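Local coordinates for VirK protein (Legionella pneumophila, PDB 5XTA), which is of unconfirmed function but belongs to the VirK family, has a fold described as novel for these proteins and is probably linked to type II secretion, at residues 67-70 and 71-74; 110-113 and 114-118; 11-15 and 16-20. The protein carries 3 engineered substitutions. One frame throughout, in Å; residues are numbered along the deposited sequence. Where two conformers were deposited one is given.

Contact 1 of 3, residues 67-70 and 71-74. Engineered in segment 67-70: Leu68 (natural residue Val).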
loop_
_atom_site.group_PDB
_atom_site.type_symbol
_atom_site.label_atom_id
_atom_site.label_comp_id
_atom_site.label_asym_id
_atom_site.label_seq_id
_atom_site.Cartn_x
_atom_site.Cartn_y
_atom_site.Cartn_z
ATOM N N PRO A 67 1.522 -13.283 -18.995
ATOM C CA PRO A 67 1.579 -14.137 -20.194
ATOM C C PRO A 67 0.213 -14.668 -20.657
ATOM O O PRO A 67 -0.076 -14.641 -21.851
ATOM C CB PRO A 67 2.514 -15.294 -19.780
ATOM C CG PRO A 67 3.070 -14.950 -18.436
ATOM C CD PRO A 67 2.650 -13.559 -18.079
ATOM N N LEU A 68 -0.619 -15.100 -19.710
ATOM C CA LEU A 68 -1.908 -15.713 -20.020
ATOM C C LEU A 68 -2.846 -14.789 -20.798
ATOM O O LEU A 68 -3.745 -15.289 -21.473
ATOM C CB LEU A 68 -2.614 -16.206 -18.750
ATOM C CG LEU A 68 -1.874 -17.177 -17.815
ATOM C CD1 LEU A 68 -2.771 -17.575 -16.661
ATOM C CD2 LEU A 68 -1.376 -18.427 -18.529
ATOM N N ALA A 69 -2.659 -13.463 -20.685
ATOM C CA ALA A 69 -3.394 -12.481 -21.505
ATOM C C ALA A 69 -2.680 -11.111 -21.566
ATOM O O ALA A 69 -3.173 -10.114 -21.017
ATOM C CB ALA A 69 -4.827 -12.324 -21.003
ATOM N N ARG A 70 -1.534 -11.079 -22.256
ATOM C CA ARG A 70 -0.708 -9.873 -22.335
ATOM C C ARG A 70 -1.576 -8.738 -22.786
ATOM O O ARG A 70 -2.334 -8.883 -23.759
ATOM C CB ARG A 70 0.396 -9.972 -23.369
ATOM C CG ARG A 70 1.348 -11.133 -23.242
ATOM C CD ARG A 70 2.618 -10.821 -24.031
ATOM N NE ARG A 70 3.609 -10.209 -23.147
ATOM C CZ ARG A 70 4.343 -10.872 -22.250
ATOM N NH1 ARG A 70 4.238 -12.200 -22.111
ATOM N NH2 ARG A 70 5.200 -10.202 -21.486
ATOM N N GLY A 71 -1.478 -7.622 -22.070
ATOM C CA GLY A 71 -2.139 -6.383 -22.462
ATOM C C GLY A 71 -3.528 -6.229 -21.907
ATOM O O GLY A 71 -4.121 -5.158 -22.044
ATOM N N THR A 72 -4.056 -7.281 -21.277
ATOM C CA THR A 72 -5.362 -7.212 -20.649
ATOM C C THR A 72 -5.253 -6.910 -19.144
ATOM O O THR A 72 -4.385 -7.471 -18.472
ATOM C CB THR A 72 -6.118 -8.518 -20.843
ATOM O OG1 THR A 72 -6.274 -8.732 -22.249
ATOM C CG2 THR A 72 -7.505 -8.453 -20.175
ATOM N N PRO A 73 -6.150 -6.058 -18.610
ATOM C CA PRO A 73 -6.076 -5.817 -17.158
ATOM C C PRO A 73 -6.368 -7.067 -16.307
ATOM O O PRO A 73 -7.441 -7.692 -16.435
ATOM C CB PRO A 73 -7.101 -4.709 -16.941
ATOM C CG PRO A 73 -7.163 -4.020 -18.251
ATOM C CD PRO A 73 -7.145 -5.165 -19.222
HETATM N N MSE A 74 -5.386 -7.460 -15.483
HETATM C CA MSE A 74 -5.459 -8.677 -14.690
HETATM C C MSE A 74 -4.916 -8.448 -13.314
HETATM O O MSE A 74 -4.152 -7.512 -13.078
HETATM C CB MSE A 74 -4.606 -9.747 -15.347
HETATM C CG MSE A 74 -5.328 -10.380 -16.520
HETATM SE SE MSE A 74 -4.016 -11.603 -17.294
HETATM C CE MSE A 74 -2.883 -10.157 -18.016
#
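Thr72 leans its CB against Ala69 across a tight turn. That CB lies 3.4 Å from Ala69 O and 4.0 Å from Ala69 CB, so the branch point itself does most of the touching. From there OG1, anti to the carbonyl carbon (chi1 -60°), stays beside Ala69, 3.6 Å from Ala69 O. The backbone beneath closes with a hydrogen bond from Thr72 N to Ala69 O of 3.0 Å; the N-H...O angle is 159°, and the nitrogen sits somewhat tilted from the carbonyl plane.

This is a type II beta turn, Ala69 to Thr72. Its third place goes to Gly71, whose positive phi of 90° favours glycine, while Arg70 at the second place starts its side chain off away from 71-74. The turn sits in the connection between the antiparallel neighbours 54-63 and 74-83, and Met74, backbone-bonded to Thr63, starts the second of them.

Met74, a selenomethionine, reaches back to the same alanine. In the conformer modelled, one of two, SE rests 3.9 Å from Ala69 CB, and a bend at chi3 carries CE toward Ala69 O; the close approach of CE to that oxygen is doubtful. Val94 of strand 87-96 also packs on Met74, and Pro73 touches Tyr100 of the second subunit.

Contact 2 of 3, residues 110-113 and 114-118; sequences CKLG and DGFKV
Lys111 O takes two backbone N-H groups from opposite faces of its carbonyl plane, Asp114 N at 3.1 Å and Phe116 N at 3.2 Å, and neither sits on a lone pair. The second of these pairs with a bond from Gly113 N to Phe116 O of 2.8 Å, so that Leu112 is flanked by bonds on both sides and forms a single bridge with Phe116. That is the bonding pattern of a parallel bridge, not of an ordinary antiparallel hairpin, although only three residues separate the two.

The bond to Asp114 closes a beta turn from Lys111 to Asp114 whose middle residues have type II backbone angles, with Gly113 at positive phi. Strand 102-111 belongs to the six-stranded sheet; Asp114 and Gly115 carry the chain from the turn into strand 116-119, which belongs to the three-stranded one. A water accepts from both Lys111 N and Gly115 N and so bridges the two segments.

Leu112 puts its CG anti to the backbone N (chi1 175°), which brings CD1 round to the edge of the Phe116 ring, near its plane and 4.3 Å from Phe116 CD2. The same methyl meets Val118 CG2 at 4.0 Å, the two side chains crossing at about a right angle. Beside them Cys110 CB rests on Phe116 CB at 3.7 Å, with Cys110 SG oblique to the ring, 5.5 Å from its centroid.

Lys111 NZ leads off to a salt bridge with Asp87. Cys110 SG is disulfide-bonded to Cys29, joining the end of strand 102-111 to the loop between strands 21-25 and 30-31. Together with the doubly used Lys111 O, this link would probably limit how far the two sheets can move apart here.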
loop_
_atom_site.group_PDB
_atom_site.type_symbol
_atom_site.label_atom_id
_atom_site.label_comp_id
_atom_site.label_asym_id
_atom_site.label_seq_id
_atom_site.Cartn_x
_atom_site.Cartn_y
_atom_site.Cartn_z
ATOM N N CYS A 110 9.573 -23.715 -2.488
ATOM C CA CYS A 110 10.911 -23.298 -2.101
ATOM C C CYS A 110 11.230 -23.674 -0.690
ATOM O O CYS A 110 10.377 -24.089 0.037
ATOM C CB CYS A 110 11.149 -21.790 -2.204
ATOM S SG CYS A 110 9.997 -20.804 -3.110
ATOM N N LYS A 111 12.485 -23.520 -0.337
ATOM C CA LYS A 111 12.920 -23.680 1.021
ATOM C C LYS A 111 13.341 -22.313 1.595
ATOM O O LYS A 111 13.992 -21.510 0.922
ATOM C CB LYS A 111 14.071 -24.705 1.045
ATOM C CG LYS A 111 14.470 -25.174 2.444
ATOM C CD LYS A 111 14.134 -26.643 2.761
ATOM C CE LYS A 111 13.895 -26.882 4.262
ATOM N NZ LYS A 111 12.506 -27.342 4.565
ATOM N N LEU A 112 12.982 -22.078 2.853
ATOM C CA LEU A 112 13.374 -20.897 3.571
ATOM C C LEU A 112 14.903 -20.822 3.644
ATOM O O LEU A 112 15.560 -21.813 3.977
ATOM C CB LEU A 112 12.823 -20.949 4.995
ATOM C CG LEU A 112 13.238 -19.831 5.939
ATOM C CD1 LEU A 112 12.847 -18.435 5.425
ATOM C CD2 LEU A 112 12.659 -20.055 7.316
ATOM N N GLY A 113 15.469 -19.660 3.327
ATOM C CA GLY A 113 16.902 -19.491 3.379
ATOM C C GLY A 113 17.580 -19.826 2.068
ATOM O O GLY A 113 18.692 -19.390 1.837
ATOM N N ASP A 114 16.923 -20.615 1.227
ATOM C CA ASP A 114 17.437 -20.976 -0.074
ATOM C C ASP A 114 16.863 -20.190 -1.278
ATOM O O ASP A 114 17.485 -19.189 -1.687
ATOM C CB ASP A 114 17.261 -22.499 -0.296
ATOM C CG ASP A 114 17.989 -23.015 -1.537
ATOM O OD1 ASP A 114 18.909 -22.328 -2.065
ATOM O OD2 ASP A 114 17.642 -24.140 -1.972
ATOM N N GLY A 115 15.702 -20.594 -1.816
ATOM C CA GLY A 115 14.934 -19.794 -2.769
ATOM C C GLY A 115 13.964 -18.768 -2.153
ATOM O O GLY A 115 13.559 -17.822 -2.818
ATOM N N PHE A 116 13.571 -18.956 -0.898
ATOM C CA PHE A 116 12.600 -18.076 -0.222
ATOM C C PHE A 116 13.249 -17.382 0.983
ATOM O O PHE A 116 13.622 -18.021 1.973
ATOM C CB PHE A 116 11.451 -18.958 0.227
ATOM C CG PHE A 116 10.271 -18.227 0.733
ATOM C CD1 PHE A 116 9.259 -17.811 -0.123
ATOM C CD2 PHE A 116 10.119 -18.029 2.076
ATOM C CE1 PHE A 116 8.153 -17.152 0.381
ATOM C CE2 PHE A 116 9.034 -17.362 2.574
ATOM C CZ PHE A 116 8.053 -16.928 1.730
ATOM N N LYS A 117 13.422 -16.078 0.903
ATOM C CA LYS A 117 14.064 -15.340 1.965
ATOM C C LYS A 117 13.120 -14.309 2.495
ATOM O O LYS A 117 12.245 -13.819 1.764
ATOM C CB LYS A 117 15.326 -14.684 1.447
ATOM C CG LYS A 117 16.430 -15.699 1.160
ATOM C CD LYS A 117 17.735 -14.968 0.915
ATOM C CE LYS A 117 18.786 -15.879 0.308
ATOM N NZ LYS A 117 19.989 -15.055 0.011
ATOM N N VAL A 118 13.279 -14.014 3.773
ATOM C CA VAL A 118 12.362 -13.191 4.473
ATOM C C VAL A 118 13.161 -12.173 5.273
ATOM O O VAL A 118 14.139 -12.534 5.943
ATOM C CB VAL A 118 11.450 -14.002 5.431
ATOM C CG1 VAL A 118 10.429 -13.075 6.088
ATOM C CG2 VAL A 118 10.745 -15.159 4.735
HETATM O O HOH W 1 14.504 -23.006 -2.384
#

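Contact 3 of 3, residues 11-15 and 16-20. With SO4 (sulfate ion), chain E.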
loop_
_atom_site.group_PDB
_atom_site.type_symbol
_atom_site.label_atom_id
_atom_site.label_comp_id
_atom_site.label_asym_id
_atom_site.label_seq_id
_atom_site.Cartn_x
_atom_site.Cartn_y
_atom_site.Cartn_z
ATOM N N VAL A 11 8.313 -15.416 13.046
ATOM C CA VAL A 11 7.205 -15.351 13.994
ATOM C C VAL A 11 7.459 -14.255 15.026
ATOM O O VAL A 11 6.580 -13.435 15.270
ATOM C CB VAL A 11 6.990 -16.730 14.633
ATOM C CG1 VAL A 11 6.115 -16.664 15.884
ATOM C CG2 VAL A 11 6.407 -17.679 13.592
ATOM N N ASP A 12 8.676 -14.206 15.573
ATOM C CA ASP A 12 9.040 -13.161 16.528
ATOM C C ASP A 12 8.948 -11.748 15.920
ATOM O O ASP A 12 8.496 -10.805 16.593
ATOM C CB ASP A 12 10.434 -13.400 17.137
ATOM C CG ASP A 12 10.466 -14.596 18.121
ATOM O OD1 ASP A 12 9.399 -15.138 18.486
ATOM O OD2 ASP A 12 11.573 -15.016 18.516
ATOM N N ALA A 13 9.387 -11.598 14.672
ATOM C CA ALA A 13 9.346 -10.299 14.009
ATOM C C ALA A 13 7.893 -9.830 13.792
ATOM O O ALA A 13 7.569 -8.657 13.962
ATOM C CB ALA A 13 10.110 -10.346 12.696
ATOM N N ILE A 14 7.027 -10.772 13.451
ATOM C CA ILE A 14 5.620 -10.455 13.253
ATOM C C ILE A 14 4.995 -9.995 14.584
ATOM O O ILE A 14 4.331 -8.939 14.661
ATOM C CB ILE A 14 4.864 -11.637 12.637
ATOM C CG1 ILE A 14 5.389 -11.905 11.235
ATOM C CG2 ILE A 14 3.345 -11.355 12.600
ATOM C CD1 ILE A 14 5.027 -13.261 10.704
ATOM N N ALA A 15 5.273 -10.744 15.638
ATOM C CA ALA A 15 4.715 -10.472 16.946
ATOM C C ALA A 15 5.192 -9.126 17.493
ATOM O O ALA A 15 4.479 -8.492 18.254
ATOM C CB ALA A 15 5.038 -11.615 17.913
ATOM N N GLU A 16 6.366 -8.682 17.038
ATOM C CA GLU A 16 6.957 -7.417 17.440
ATOM C C GLU A 16 6.593 -6.273 16.517
ATOM O O GLU A 16 7.210 -5.212 16.589
ATOM C CB GLU A 16 8.477 -7.525 17.463
ATOM C CG GLU A 16 9.062 -8.248 18.658
ATOM C CD GLU A 16 10.474 -8.781 18.387
ATOM O OE1 GLU A 16 11.208 -8.205 17.544
ATOM O OE2 GLU A 16 10.847 -9.803 19.004
ATOM N N GLY A 17 5.625 -6.459 15.632
ATOM C CA GLY A 17 5.202 -5.349 14.809
ATOM C C GLY A 17 6.080 -4.959 13.639
ATOM O O GLY A 17 5.803 -3.963 13.019
ATOM N N LYS A 18 7.038 -5.777 13.241
ATOM C CA LYS A 18 7.821 -5.478 12.046
ATOM C C LYS A 18 7.076 -5.799 10.720
ATOM O O LYS A 18 6.441 -6.786 10.592
ATOM C CB LYS A 18 9.108 -6.240 12.078
ATOM C CG LYS A 18 10.025 -5.746 13.178
ATOM C CD LYS A 18 11.068 -6.808 13.495
ATOM C CE LYS A 18 12.045 -6.389 14.605
ATOM N NZ LYS A 18 13.086 -5.466 14.097
ATOM N N ARG A 19 7.240 -4.953 9.735
ATOM C CA ARG A 19 6.715 -5.223 8.409
ATOM C C ARG A 19 7.665 -6.179 7.659
ATOM O O ARG A 19 8.854 -5.963 7.609
ATOM C CB ARG A 19 6.502 -3.922 7.660
ATOM C CG ARG A 19 5.858 -4.188 6.302
ATOM C CD ARG A 19 5.015 -3.047 5.799
ATOM N NE ARG A 19 4.518 -3.338 4.444
ATOM C CZ ARG A 19 3.847 -2.474 3.700
ATOM N NH1 ARG A 19 3.625 -1.262 4.185
ATOM N NH2 ARG A 19 3.405 -2.822 2.476
ATOM N N ILE A 20 7.114 -7.266 7.133
ATOM C CA ILE A 20 7.865 -8.331 6.501
ATOM C C ILE A 20 8.003 -8.153 4.973
ATOM O O ILE A 20 7.060 -7.785 4.290
ATOM C CB ILE A 20 7.120 -9.654 6.813
ATOM C CG1 ILE A 20 7.067 -9.925 8.343
ATOM C CG2 ILE A 20 7.699 -10.839 6.104
ATOM C CD1 ILE A 20 8.356 -9.682 9.108
HETATM S S SO4 E . 2.090 0.404 1.359
HETATM O O1 SO4 E . 3.320 0.725 2.103
HETATM O O2 SO4 E . 1.618 -0.848 1.984
HETATM O O3 SO4 E . 1.167 1.508 1.594
HETATM O O4 SO4 E . 2.390 0.173 -0.058
HETATM O O HOH W 2 4.146 -7.258 12.417
#
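Ile20 folds back under the end of helix 7-15 and makes the close-packed half of the contact. Its CG1 meets Ile14 CG1 at 3.9 Å, the two side chains crossing at about a right angle, and its CD1 reaches Ala13 CB at 4.0 Å. Leu4 lies against both Ala13 and Ile20, and Val47 and Val49 of strand 46-50 line Ile14. Lys18 adds its aliphatic part to the same alanine, CD lying 3.8 Å from Ala13 CB.

The backbone above this apolar patch ends the helix in a Schellman motif. Lys18 N bonds Ala13 O at 3.0 Å, and Gly17 N bonds Ile14 O, also at 3.0 Å but from well above the carbonyl plane. Gly17 is the C-prime residue, its positive phi turning the chain out of the helix. A water donating to both Ile14 O and Lys18 O ties the last turn to the departing loop.

The outer side is looser. Glu16 N makes only weak bonds, to Asp12 O and Ala13 O, and the exposed glutamate side chain lies back along the helix over Asp12 O, its CG 3.3 Å from that oxygen.

Arg19 is firmly held, farther out. With CG anti to the backbone N (chi1 -176°), it offers a guanidinium edge to a sulfate: hydrogen bonds run from Arg19 NH2 to sulfate O2 (2.7 Å) and from Arg19 NH1 to sulfate O1 (2.9 Å). NH2 also bonds Thr43 O. Arg19 of each of the three other subunits binds the same ion, probably taken up from the crystallisation liquor; its negative charge would offset the four gathered arginines.

Overall arrangement
Along the chain contact 3 comes first, then contact 1, then contact 2. Contacts 2 and 3 have centres about 17 Å apart and touch directly, Val118 CG1 packing on Ile20 CG2 at 3.5 Å. Both border the three-stranded sheet, contact 3 leading into strand 21-25 and contact 2 into its neighbour 116-119. Contact 1 lies on the other side of the chain's centre, about 28 Å from contact 2 and 35 Å from contact 3, centre to centre; it shares the six-stranded sheet with contact 2. Contact 1 meets the second subunit through Pro73, contact 3 joins all three other copies round the sulfate, and contact 2 touches no other chain, so two far-apart regions face the assembly.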